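Local coordinates for protein PpBBE-like 1 D396N (Physcomitrella patens subsp. patens, PDB 6EO5) that oxidises cellobiose as a flavin-dependent, berberine bridge enzyme-like oxidase of the VAO family, carrying a bi-covalently attached FAD, at residues Phe257-Ser262 and Asn353-Gly358. Residues are numbered along the deposited sequence; the frame is centred on the assembly and turned at random.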
loop_
_atom_site.group_PDB
_atom_site.type_symbol
_atom_site.label_atom_id
_atom_site.label_comp_id
_atom_site.label_asym_id
_atom_site.label_seq_id
_atom_site.Cartn_x
_atom_site.Cartn_y
_atom_site.Cartn_z
ATOM N N PHE A 257 -4.257 -12.528 8.971
ATOM C CA PHE A 257 -3.639 -13.784 9.361
ATOM C C PHE A 257 -2.217 -13.866 8.793
ATOM O O PHE A 257 -1.929 -13.350 7.706
ATOM C CB PHE A 257 -4.500 -14.955 8.878
ATOM C CG PHE A 257 -4.136 -16.276 9.481
ATOM C CD1 PHE A 257 -4.763 -16.720 10.638
ATOM C CD2 PHE A 257 -3.182 -17.098 8.876
ATOM C CE1 PHE A 257 -4.438 -17.951 11.193
ATOM C CE2 PHE A 257 -2.860 -18.331 9.423
ATOM C CZ PHE A 257 -3.490 -18.757 10.583
ATOM N N TYR A 258 -1.326 -14.515 9.545
ATOM C CA TYR A 258 0.072 -14.642 9.166
ATOM C C TYR A 258 0.505 -16.100 9.273
ATOM O O TYR A 258 -0.047 -16.879 10.050
ATOM C CB TYR A 258 0.969 -13.742 10.039
ATOM C CG TYR A 258 2.460 -13.940 9.850
ATOM C CD1 TYR A 258 3.132 -14.995 10.483
ATOM C CD2 TYR A 258 3.210 -13.064 9.074
ATOM C CE1 TYR A 258 4.491 -15.195 10.316
ATOM C CE2 TYR A 258 4.587 -13.254 8.904
ATOM C CZ TYR A 258 5.215 -14.320 9.531
ATOM O OH TYR A 258 6.568 -14.529 9.384
ATOM N N MET A 259 1.519 -16.453 8.493
ATOM C CA MET A 259 1.961 -17.830 8.336
ATOM C C MET A 259 3.318 -17.783 7.646
ATOM O O MET A 259 3.530 -16.931 6.785
ATOM C CB MET A 259 0.927 -18.600 7.506
ATOM C CG MET A 259 1.213 -20.032 7.210
ATOM S SD MET A 259 -0.066 -20.719 6.126
ATOM C CE MET A 259 -1.531 -20.452 7.106
ATOM N N ASP A 260 4.239 -18.659 8.036
ATOM C CA ASP A 260 5.538 -18.680 7.373
ATOM C C ASP A 260 6.127 -20.085 7.474
ATOM O O ASP A 260 5.650 -20.904 8.271
ATOM C CB ASP A 260 6.479 -17.595 7.940
ATOM C CG ASP A 260 7.040 -17.918 9.316
ATOM O OD1 ASP A 260 7.334 -19.096 9.623
ATOM O OD2 ASP A 260 7.226 -16.955 10.091
ATOM N N PRO A 261 7.137 -20.411 6.648
ATOM C CA PRO A 261 7.589 -21.815 6.539
ATOM C C PRO A 261 8.308 -22.350 7.766
ATOM O O PRO A 261 8.516 -23.566 7.849
ATOM C CB PRO A 261 8.527 -21.797 5.324
ATOM C CG PRO A 261 8.167 -20.542 4.582
ATOM C CD PRO A 261 7.777 -19.560 5.630
ATOM N N SER A 262 8.690 -21.501 8.717
ATOM C CA SER A 262 9.241 -21.989 9.975
ATOM C C SER A 262 8.179 -22.558 10.905
ATOM O O SER A 262 8.531 -23.126 11.941
ATOM C CB SER A 262 9.993 -20.869 10.695
ATOM O OG SER A 262 9.099 -19.992 11.360
ATOM N N ASN A 353 1.496 -26.962 1.618
ATOM C CA ASN A 353 2.542 -27.823 1.072
ATOM C C ASN A 353 3.490 -27.025 0.186
ATOM O O ASN A 353 4.717 -27.150 0.302
ATOM C CB ASN A 353 1.931 -28.993 0.305
ATOM C CG ASN A 353 1.210 -29.960 1.212
ATOM O OD1 ASN A 353 1.417 -29.961 2.428
ATOM N ND2 ASN A 353 0.352 -30.789 0.630
ATOM N N ALA A 354 2.932 -26.181 -0.694
ATOM C CA ALA A 354 3.757 -25.312 -1.526
ATOM C C ALA A 354 4.616 -24.383 -0.678
ATOM O O ALA A 354 5.807 -24.204 -0.960
ATOM C CB ALA A 354 2.876 -24.505 -2.477
ATOM N N MET A 355 4.034 -23.781 0.363
ATOM C CA MET A 355 4.830 -22.946 1.255
ATOM C C MET A 355 5.980 -23.740 1.869
ATOM O O MET A 355 7.105 -23.238 1.978
ATOM C CB MET A 355 3.951 -22.331 2.355
ATOM C CG MET A 355 4.743 -21.557 3.406
ATOM S SD MET A 355 3.792 -20.839 4.760
ATOM C CE MET A 355 3.428 -22.298 5.727
ATOM N N ASN A 356 5.732 -24.988 2.262
ATOM C CA ASN A 356 6.783 -25.718 2.960
ATOM C C ASN A 356 7.859 -26.285 2.029
ATOM O O ASN A 356 8.776 -26.955 2.515
ATOM C CB ASN A 356 6.178 -26.837 3.816
ATOM C CG ASN A 356 5.352 -26.306 5.012
ATOM O OD1 ASN A 356 5.634 -25.241 5.588
ATOM N ND2 ASN A 356 4.328 -27.063 5.382
ATOM N N THR A 357 7.809 -26.021 0.718
ATOM C CA THR A 357 8.922 -26.410 -0.138
ATOM C C THR A 357 10.059 -25.411 -0.112
ATOM O O THR A 357 10.988 -25.551 -0.906
ATOM C CB THR A 357 8.479 -26.590 -1.588
ATOM O OG1 THR A 357 8.051 -25.332 -2.103
ATOM C CG2 THR A 357 7.358 -27.598 -1.699
ATOM N N GLY A 358 10.010 -24.408 0.757
ATOM C CA GLY A 358 11.017 -23.367 0.759
ATOM C C GLY A 358 11.204 -22.728 2.114
ATOM O O GLY A 358 10.761 -23.281 3.123
#
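In the packing of helices against the seven-stranded antiparallel sheet, the C-terminal end of helix 345-355 meets the end of strand 253-259 and the loop after it, chiefly through Met355 against Met259 and Pro261. The Met355 side chain reaches across from the helix, with CG anti to the backbone N (chi1 174°). Its CG lies 3.8 Å from CG of Pro261, the proline ring and the methionine chain crossing at about a right angle. A bend at chi3 (75°) turns the methyl so that Met355 CE sits 3.5 Å from Met259 CG and 3.7 Å from the carbonyl O of Asp260. Leu235 touches both methionines, while Phe363 and Tyr415 also pack on Met355. An alanine in place of Met355 would probably open a gap beside Met259 and Pro261 and leave Met259 CG without the SD and CE it rests on. A type I turn from Met355 to Gly358 brings Gly358 O to 3.5 Å from Pro261 CB. Asp260 holds the loop: OD2 accepts from Tyr258 OH through its anti lone pair, OD1 from Ser262 OG on the syn side, 19° out of the carboxylate plane. Such apolar helix-on-sheet packing probably belongs to the substrate domain of berberine bridge enzyme-like flavoproteins.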